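Local structure of malonyl CoA-acyl carrier protein transacylase (Staphylococcus aureus, 3IM9) at residues S79-A84 against I279-G284; K147-C152 against I162-I167; V261-S266 against K285-L290; L290-K293 against K299-S302. The protein catalyses transfer of the malonyl group from malonyl-CoA to holo-acyl carrier protein, giving malonyl-ACP and CoA for fatty acid biosynthesis. One frame throughout, in Å; residues are numbered along the deposited sequence.

Interaction 1 of 4, residues S79-A84 against I279-G284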
# COMPACT_ATOMS: atom_id res chain seq x y z
N SER A 79 -7.01 -9.73 2.80
CA SER A 79 -6.66 -11.14 3.16
C SER A 79 -7.93 -11.99 3.13
O SER A 79 -7.84 -13.22 2.88
CB SER A 79 -6.06 -11.16 4.55
OG SER A 79 -4.75 -10.49 4.52
N ALA A 80 -9.08 -11.43 3.48
CA ALA A 80 -10.33 -12.21 3.50
C ALA A 80 -10.70 -12.58 2.08
O ALA A 80 -11.08 -13.72 1.78
CB ALA A 80 -11.47 -11.37 4.15
N LEU A 81 -10.56 -11.63 1.15
CA LEU A 81 -10.77 -11.92 -0.27
C LEU A 81 -9.81 -12.96 -0.73
O LEU A 81 -10.18 -13.90 -1.49
CB LEU A 81 -10.68 -10.68 -1.16
CG LEU A 81 -11.74 -9.63 -0.98
CD1 LEU A 81 -11.35 -8.33 -1.67
CD2 LEU A 81 -13.07 -10.07 -1.59
N LEU A 82 -8.54 -12.79 -0.42
CA LEU A 82 -7.50 -13.73 -0.84
C LEU A 82 -7.84 -15.15 -0.36
O LEU A 82 -7.70 -16.07 -1.16
CB LEU A 82 -6.12 -13.18 -0.32
CG LEU A 82 -4.94 -14.02 -0.79
CD1 LEU A 82 -4.72 -13.76 -2.23
CD2 LEU A 82 -3.82 -13.48 -0.00
N ALA A 83 -8.32 -15.31 0.88
CA ALA A 83 -8.55 -16.66 1.49
C ALA A 83 -9.72 -17.29 0.68
O ALA A 83 -9.76 -18.52 0.59
CB ALA A 83 -8.88 -16.49 2.92
N ALA A 84 -10.63 -16.51 0.09
CA ALA A 84 -11.84 -17.03 -0.59
C ALA A 84 -11.54 -17.43 -2.01
O ALA A 84 -12.35 -18.15 -2.63
CB ALA A 84 -13.00 -16.03 -0.55
N ILE A 279 -3.70 -8.52 -10.88
CA ILE A 279 -4.99 -8.77 -10.20
C ILE A 279 -4.89 -8.00 -8.89
O ILE A 279 -4.18 -8.37 -7.96
CB ILE A 279 -5.17 -10.21 -9.92
CG1 ILE A 279 -5.17 -10.98 -11.28
CG2 ILE A 279 -6.58 -10.46 -9.20
CD1 ILE A 279 -5.35 -12.58 -11.06
N GLU A 280 -5.73 -6.94 -8.83
CA GLU A 280 -5.88 -6.12 -7.58
C GLU A 280 -6.93 -6.73 -6.67
O GLU A 280 -8.02 -7.15 -7.12
CB GLU A 280 -6.21 -4.72 -8.01
CG GLU A 280 -6.21 -3.73 -6.76
CD GLU A 280 -6.42 -2.31 -7.19
OE1 GLU A 280 -6.73 -1.98 -8.36
OE2 GLU A 280 -6.20 -1.46 -6.27
N ILE A 281 -6.60 -6.87 -5.39
CA ILE A 281 -7.49 -7.59 -4.46
C ILE A 281 -7.65 -6.68 -3.21
O ILE A 281 -6.69 -6.45 -2.44
CB ILE A 281 -6.87 -8.96 -4.04
CG1 ILE A 281 -6.69 -9.77 -5.34
CG2 ILE A 281 -7.76 -9.66 -2.97
CD1 ILE A 281 -5.90 -11.12 -5.03
N GLY A 282 -8.90 -6.17 -3.03
CA GLY A 282 -9.10 -5.19 -1.95
C GLY A 282 -10.25 -4.30 -2.41
O GLY A 282 -10.80 -4.45 -3.47
N PRO A 283 -10.57 -3.31 -1.62
CA PRO A 283 -11.57 -2.38 -1.95
C PRO A 283 -11.03 -1.38 -2.99
O PRO A 283 -9.82 -1.07 -3.01
CB PRO A 283 -11.79 -1.58 -0.64
CG PRO A 283 -10.51 -1.61 0.13
CD PRO A 283 -9.89 -3.01 -0.33
N GLY A 284 -11.93 -0.94 -3.89
CA GLY A 284 -11.50 -0.01 -4.92
C GLY A 284 -10.70 -0.63 -6.06
O GLY A 284 -10.42 -1.84 -6.05
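The carbonyl O of Ile-281 is hydrogen-bonded to OG of Ser-78, the residue just before 79-84, and beside this polar tie the side chain of Ile-281 packs on Leu-81 and Leu-82. No hydrogen bond joins 79-84 to 279-284; the side chains meet by apolar packing. The two branches of Ile-281 divide the work. At chi1 -61° CG1 is anti to the carbonyl carbon and CG2 anti to the backbone N; CG2 lies 3.6 Å from CB of Leu-81. The longer branch ends in CD1, which meets CD1 of Leu-82 at 4.0 Å, the two chains crossing at about a right angle. Leu-81 reaches past the end of the strand, its CD1 lying 3.5 Å from N of Gly-282. There the main chain turns away with phi 151°, a value suited to glycine. Leu-81 also touches Leu-30 of a loop and Val-309 of helix 306-312, while Ile-281 touches Ile-14 and Phe-16 of the neighbouring strand 11-16, so the contact is largely buried, with Leu-82 partly exposed. Helix 67-84 thus covers strand 275-281, an inner strand of the four-stranded parallel sheet. Such helix-on-parallel-sheet layering characterises the larger, hydrolase-like alpha/beta subdomain of FabD acyltransferases.

Interaction 2 of 4, residues K147-C152 against I162-I167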
# COMPACT_ATOMS: atom_id res chain seq x y z
N LYS A 147 10.54 17.36 -12.35
CA LYS A 147 10.08 18.67 -12.00
C LYS A 147 9.57 18.70 -10.55
O LYS A 147 9.82 19.68 -9.81
CB LYS A 147 8.98 19.08 -12.96
CG LYS A 147 8.35 20.39 -12.60
CD LYS A 147 9.37 21.60 -12.64
CE LYS A 147 9.10 22.51 -13.85
NZ LYS A 147 10.07 23.64 -13.83
N VAL A 148 8.89 17.65 -10.13
CA VAL A 148 8.44 17.58 -8.70
C VAL A 148 9.65 17.54 -7.80
O VAL A 148 9.65 18.20 -6.72
CB VAL A 148 7.56 16.37 -8.50
CG1 VAL A 148 7.03 16.30 -7.00
CG2 VAL A 148 6.26 16.49 -9.38
N ASP A 149 10.68 16.78 -8.14
CA ASP A 149 11.83 16.66 -7.27
C ASP A 149 12.56 18.02 -7.24
O ASP A 149 12.98 18.47 -6.16
CB ASP A 149 12.74 15.57 -7.86
CG ASP A 149 13.84 15.15 -6.89
OD1 ASP A 149 13.60 14.93 -5.68
OD2 ASP A 149 14.99 15.12 -7.36
N GLU A 150 12.65 18.71 -8.39
CA GLU A 150 13.23 20.05 -8.34
C GLU A 150 12.51 20.99 -7.41
O GLU A 150 13.13 21.75 -6.62
CB GLU A 150 13.25 20.64 -9.76
CG GLU A 150 13.79 22.03 -9.77
CD GLU A 150 13.98 22.54 -11.20
OE1 GLU A 150 12.97 22.84 -11.82
OE2 GLU A 150 15.16 22.58 -11.61
N ILE A 151 11.18 21.02 -7.55
CA ILE A 151 10.38 21.83 -6.68
C ILE A 151 10.62 21.51 -5.21
O ILE A 151 10.75 22.41 -4.37
CB ILE A 151 8.92 21.77 -7.06
CG1 ILE A 151 8.71 22.50 -8.38
CG2 ILE A 151 8.08 22.40 -5.94
CD1 ILE A 151 7.31 22.14 -9.00
N CYS A 152 10.64 20.23 -4.90
CA CYS A 152 10.95 19.84 -3.52
C CYS A 152 12.32 20.33 -3.01
O CYS A 152 12.42 20.85 -1.87
CB CYS A 152 10.81 18.34 -3.28
SG CYS A 152 9.15 17.65 -3.41
N ILE A 162 10.70 18.74 2.27
CA ILE A 162 9.57 18.11 1.56
C ILE A 162 10.20 17.18 0.53
O ILE A 162 11.20 17.56 -0.13
CB ILE A 162 8.69 19.20 0.98
CG1 ILE A 162 7.53 18.64 0.24
CG2 ILE A 162 9.45 20.14 0.12
CD1 ILE A 162 6.48 19.76 -0.20
N GLU A 163 9.68 15.97 0.36
CA GLU A 163 10.35 14.97 -0.48
C GLU A 163 9.29 14.20 -1.26
O GLU A 163 8.18 13.97 -0.75
CB GLU A 163 11.02 13.90 0.43
CG GLU A 163 12.19 14.42 1.21
CD GLU A 163 12.59 13.52 2.38
OE1 GLU A 163 13.61 13.83 3.02
OE2 GLU A 163 11.97 12.52 2.67
N PRO A 164 9.62 13.66 -2.44
CA PRO A 164 8.68 12.72 -3.12
C PRO A 164 8.55 11.53 -2.20
O PRO A 164 9.56 11.00 -1.63
CB PRO A 164 9.46 12.35 -4.41
CG PRO A 164 10.31 13.64 -4.74
CD PRO A 164 10.81 13.99 -3.29
N ALA A 165 7.30 11.11 -2.03
CA ALA A 165 6.95 10.04 -1.11
C ALA A 165 6.32 8.86 -1.83
O ALA A 165 6.81 7.73 -1.72
CB ALA A 165 6.03 10.56 -0.02
N ASN A 166 5.23 9.09 -2.56
CA ASN A 166 4.58 7.99 -3.21
C ASN A 166 4.70 8.29 -4.69
O ASN A 166 4.13 9.25 -5.20
CB ASN A 166 3.06 7.81 -2.82
CG ASN A 166 2.77 7.58 -1.38
OD1 ASN A 166 1.56 7.78 -0.99
ND2 ASN A 166 3.64 7.11 -0.61
N ILE A 167 5.47 7.48 -5.41
CA ILE A 167 5.74 7.66 -6.83
C ILE A 167 4.77 6.72 -7.57
O ILE A 167 5.02 5.56 -7.70
CB ILE A 167 7.20 7.25 -7.15
CG1 ILE A 167 8.22 7.97 -6.21
CG2 ILE A 167 7.48 7.62 -8.58
CD1 ILE A 167 8.16 9.42 -6.11
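Cys-152 points toward the strand and lies between Ile-162 and Pro-164; CB and the sulfur both meet Ile-162, and the sulfur also reaches Pro-164. With SG anti to the carbonyl carbon (chi1 -66°), the sulfur comes 4.0 Å from CD of Pro-164. CB of Cys-152 lies 3.3 Å from the carbonyl O of Ile-162. Ile-162 answers with its short branch, whose CG2 sits 3.6 Å from the carbonyl O of Cys-152. One turn back on the helix, Asp-149 comes across the proline ring at about a right angle, OD1 lying 3.7 Å from CG of Pro-164. The short axes of helix and strand run roughly antiparallel, at 149°, and are 7.8 Å apart at the nearest. Glu-163, between the two strand residues that pack on the helix, points away; its OE1 is hydrogen-bonded to OG of Ser-209, and its side chain lies about 7 Å from that of His-207, probably an active-site residue. Helix 145-155 follows strand 135-141 and leads into strand 162-169, and a second helix, 179-188, also covers Ile-162. The strand order and two helices on one face make a ferredoxin-like beta-alpha-beta-beta-alpha-beta fold, the smaller subdomain of FabD enzymes.

Interaction 3 of 4, residues V261-S266 against K285-L290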
# COMPACT_ATOMS: atom_id res chain seq x y z
N VAL A 261 7.64 5.27 -1.77
CA VAL A 261 7.03 4.08 -2.38
C VAL A 261 7.28 4.10 -3.84
O VAL A 261 6.76 4.98 -4.55
CB VAL A 261 5.51 4.06 -2.05
CG1 VAL A 261 4.84 2.88 -2.77
CG2 VAL A 261 5.29 3.89 -0.52
N GLN A 262 8.11 3.17 -4.30
CA GLN A 262 8.49 3.13 -5.72
C GLN A 262 7.49 2.40 -6.56
O GLN A 262 7.79 1.33 -7.12
CB GLN A 262 9.91 2.53 -5.85
CG GLN A 262 10.95 3.31 -5.03
CD GLN A 262 11.33 4.63 -5.68
OE1 GLN A 262 10.89 5.00 -6.77
NE2 GLN A 262 12.11 5.42 -4.93
N PHE A 263 6.24 2.88 -6.64
CA PHE A 263 5.23 2.09 -7.36
C PHE A 263 5.45 2.02 -8.85
O PHE A 263 5.25 0.92 -9.41
CB PHE A 263 3.81 2.62 -7.02
CG PHE A 263 2.72 1.65 -7.50
CD1 PHE A 263 2.07 1.93 -8.68
CD2 PHE A 263 2.47 0.51 -6.77
CE1 PHE A 263 1.10 1.02 -9.18
CE2 PHE A 263 1.45 -0.41 -7.19
CZ PHE A 263 0.76 -0.15 -8.42
N ILE A 264 5.87 3.12 -9.47
CA ILE A 264 6.14 3.06 -10.93
C ILE A 264 7.27 2.04 -11.18
O ILE A 264 7.08 1.15 -12.04
CB ILE A 264 6.52 4.44 -11.48
CG1 ILE A 264 5.29 5.36 -11.39
CG2 ILE A 264 6.94 4.37 -12.97
CD1 ILE A 264 5.69 6.81 -11.76
N ASN A 265 8.40 2.13 -10.45
CA ASN A 265 9.53 1.26 -10.82
C ASN A 265 9.19 -0.18 -10.52
O ASN A 265 9.69 -1.09 -11.21
CB ASN A 265 10.76 1.68 -10.08
CG ASN A 265 11.37 2.97 -10.59
OD1 ASN A 265 12.18 3.57 -9.87
ND2 ASN A 265 10.98 3.41 -11.74
N SER A 266 8.40 -0.42 -9.46
CA SER A 266 7.99 -1.80 -9.12
C SER A 266 7.07 -2.35 -10.22
O SER A 266 7.22 -3.58 -10.57
CB SER A 266 7.22 -1.80 -7.83
OG SER A 266 8.01 -1.40 -6.73
N LYS A 285 -10.31 0.19 -7.02
CA LYS A 285 -9.44 -0.27 -8.09
C LYS A 285 -8.36 0.78 -8.32
O LYS A 285 -8.00 1.06 -9.46
CB LYS A 285 -10.24 -0.50 -9.37
CG LYS A 285 -11.43 0.43 -9.53
CD LYS A 285 -12.45 -0.15 -10.50
CE LYS A 285 -12.47 0.63 -11.81
NZ LYS A 285 -13.38 0.00 -12.81
N VAL A 286 -7.86 1.36 -7.23
CA VAL A 286 -6.92 2.45 -7.39
C VAL A 286 -5.62 2.00 -8.03
O VAL A 286 -5.08 2.69 -8.90
CB VAL A 286 -6.58 3.05 -5.99
CG1 VAL A 286 -5.51 4.19 -6.10
CG2 VAL A 286 -7.83 3.54 -5.27
N LEU A 287 -5.11 0.83 -7.65
CA LEU A 287 -3.77 0.44 -8.25
C LEU A 287 -3.98 0.11 -9.75
O LEU A 287 -3.06 0.34 -10.55
CB LEU A 287 -3.12 -0.73 -7.51
CG LEU A 287 -2.84 -0.51 -6.00
CD1 LEU A 287 -2.07 -1.78 -5.49
CD2 LEU A 287 -2.07 0.77 -5.78
N SER A 288 -5.14 -0.44 -10.09
CA SER A 288 -5.42 -0.75 -11.49
C SER A 288 -5.38 0.52 -12.28
O SER A 288 -4.79 0.58 -13.38
CB SER A 288 -6.78 -1.48 -11.65
OG SER A 288 -6.86 -2.69 -10.90
N GLY A 289 -5.89 1.63 -11.68
CA GLY A 289 -5.83 2.93 -12.39
C GLY A 289 -4.42 3.42 -12.58
O GLY A 289 -4.12 4.02 -13.59
N LEU A 290 -3.57 3.23 -11.58
CA LEU A 290 -2.20 3.69 -11.67
C LEU A 290 -1.51 2.83 -12.73
O LEU A 290 -0.71 3.37 -13.49
CB LEU A 290 -1.46 3.51 -10.33
CG LEU A 290 -2.07 4.37 -9.17
CD1 LEU A 290 -1.21 4.09 -7.92
CD2 LEU A 290 -2.04 5.89 -9.49
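A chi1 of -168° swings the Phe-263 ring away from its own backbone N and across to Leu-287 and Leu-290. Both leucines carry CG anti to the carbonyl carbon, chi1 being -64° in Leu-290. Leu-290 points toward the ring, whereas Leu-287 starts off to one side and brings its CB and branch methyls to the ring. The aromatic group supplies more of the buried surface than either leucine. Leu-290 meets the CD1-CE1 side of the ring: its CB approaches CE1 of Phe-263 to 3.8 Å, and its CD1 lies 4.0 Å from CD1 of the same ring. Leu-287 meets the CE2-CZ side, with CD2 at 4.0 Å from both CE2 and CZ of Phe-263. Both side chains cross obliquely with the ring, by apolar packing, with no hydrogen bond across the segments.

The start of the phenylalanine's helix is fixed by polar bonds. Gln-262, at the N-cap position, is the centre of an inverse gamma turn, and its carbonyl O accepts two bonds from Ser-266. The backbone N of Ser-266 and its OG arrive from opposite faces of the carbonyl plane; OG is 2.8 Å from O of Gln-262, at a C=O...donor angle of 144°. Phe-263 also touches Met-94, on the strand that leads to the presumed nucleophile elbow, and its side chain is about 9 Å from that of Ser-97. Val-261 pairs with strand 162-169. The contact therefore sits where the two subdomains join, near, without touching, the Ser-97/His-207 site inferred by similarity, at the cleft characteristic of FabD acyltransferases.

Interaction 4 of 4, residues L290-K293 against K299-S302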
# COMPACT_ATOMS: atom_id res chain seq x y z
N LEU A 290 -3.57 3.23 -11.58
CA LEU A 290 -2.20 3.69 -11.67
C LEU A 290 -1.51 2.83 -12.73
O LEU A 290 -0.71 3.37 -13.49
CB LEU A 290 -1.46 3.51 -10.33
CG LEU A 290 -2.07 4.37 -9.17
CD1 LEU A 290 -1.21 4.09 -7.92
CD2 LEU A 290 -2.04 5.89 -9.49
N ILE A 291 -1.71 1.52 -12.70
CA ILE A 291 -0.99 0.67 -13.69
C ILE A 291 -1.41 1.01 -15.11
O ILE A 291 -0.55 1.03 -16.00
CB ILE A 291 -1.13 -0.78 -13.37
CG1 ILE A 291 -0.41 -1.04 -12.05
CG2 ILE A 291 -0.51 -1.66 -14.49
CD1 ILE A 291 -0.61 -2.45 -11.48
N LYS A 292 -2.70 1.30 -15.32
CA LYS A 292 -3.17 1.69 -16.64
C LYS A 292 -2.41 2.90 -17.17
O LYS A 292 -2.14 2.97 -18.38
CB LYS A 292 -4.69 1.95 -16.58
CG LYS A 292 -5.33 2.41 -17.94
CD LYS A 292 -5.12 1.47 -19.09
CE LYS A 292 -5.89 0.12 -18.86
NZ LYS A 292 -5.60 -0.84 -19.97
N LYS A 293 -2.04 3.84 -16.32
CA LYS A 293 -1.29 5.02 -16.74
C LYS A 293 0.16 4.72 -16.96
O LYS A 293 0.86 5.46 -17.62
CB LYS A 293 -1.45 6.17 -15.70
CG LYS A 293 -2.89 6.78 -15.75
CD LYS A 293 -3.28 7.71 -14.52
CE LYS A 293 -4.84 7.79 -14.23
NZ LYS A 293 -5.23 7.98 -12.76
N LYS A 299 -3.02 -6.64 -18.86
CA LYS A 299 -4.40 -6.91 -18.45
C LYS A 299 -4.61 -6.59 -16.95
O LYS A 299 -3.71 -6.87 -16.17
CB LYS A 299 -4.72 -8.39 -18.63
CG LYS A 299 -6.12 -8.85 -18.17
CD LYS A 299 -6.29 -10.32 -18.55
CE LYS A 299 -7.67 -10.87 -18.16
NZ LYS A 299 -8.80 -10.04 -18.72
N LEU A 300 -5.77 -6.01 -16.61
CA LEU A 300 -6.05 -5.62 -15.23
C LEU A 300 -7.33 -6.26 -14.78
O LEU A 300 -8.34 -6.18 -15.50
CB LEU A 300 -6.16 -4.07 -15.15
CG LEU A 300 -4.85 -3.34 -15.53
CD1 LEU A 300 -5.08 -1.82 -15.78
CD2 LEU A 300 -3.69 -3.67 -14.58
N THR A 301 -7.29 -6.99 -13.67
CA THR A 301 -8.46 -7.53 -13.04
C THR A 301 -8.60 -6.96 -11.65
O THR A 301 -7.59 -6.86 -10.94
CB THR A 301 -8.34 -9.07 -12.95
OG1 THR A 301 -8.31 -9.59 -14.31
CG2 THR A 301 -9.54 -9.66 -12.17
N SER A 302 -9.84 -6.60 -11.25
CA SER A 302 -10.04 -6.11 -9.88
C SER A 302 -10.99 -7.07 -9.16
O SER A 302 -12.09 -7.37 -9.72
CB SER A 302 -10.64 -4.67 -9.88
OG SER A 302 -11.22 -4.39 -8.61
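Leu-300 buries the most surface here, its two methyls fitting against Ile-291 and Lys-292 within a beta-alpha-beta crossover: strand 275-281, helix 286-294 and strand 299-303. This unit carries the chain from an inner strand of the parallel sheet to an edge strand, 299-303, and the contact closes the second half of it. Leu-300 points from the strand toward the helix, with CG anti to the carbonyl carbon (chi1 -63°), and its fork divides between two successive helix residues. CD2 goes to the buried one, lying 3.8 Å from CG2 and 4.0 Å from CB of Ile-291. That side of the fork faces inward, where Phe-278 of the adjacent strand touches both Ile-291 and Leu-300, and Phe-263 and Thr-267 also pack on Ile-291.

CD1 goes to the solvent-exposed neighbour. Lys-292 folds over it: its chain starts anti to the backbone N, then bends at chi2 (57°) and chi3 (67°), which curls the aliphatic part back across the leucine. The amine is carried beyond the apolar patch, and NZ makes a weak hydrogen bond to the carbonyl O of Arg-296 in the connection between helix and strand. The lysine thus serves as a hydrocarbon lid at the solvent-exposed side of the contact, with two of its methylenes on one methyl group: CB of Lys-292 is 3.9 Å from CD1 of Leu-300, and CE of Lys-292 is 3.7 Å from it.

Interactions 1 and 4 flank the parallel sheet, interaction 3 lies between it and the mixed sheet, and interaction 2 lies in the smaller subdomain, its centre 31 Å from that of interaction 1. Interactions 1 and 3 are buried or nearly so; interactions 2 and 4 reach the surface and draw on polar residues there, an aspartate in one and a lysine's hydrocarbon chain in the other. Helix 286-294 serves both interactions 3 and 4, which share Leu-290. Glu-280 ties interaction 1 to interaction 3, OE1 lying 2.6 Å from OG of Ser-288. Strand pairing of Ala-165 and Ile-167 with Val-261 joins interactions 2 and 3, and so the two subdomains.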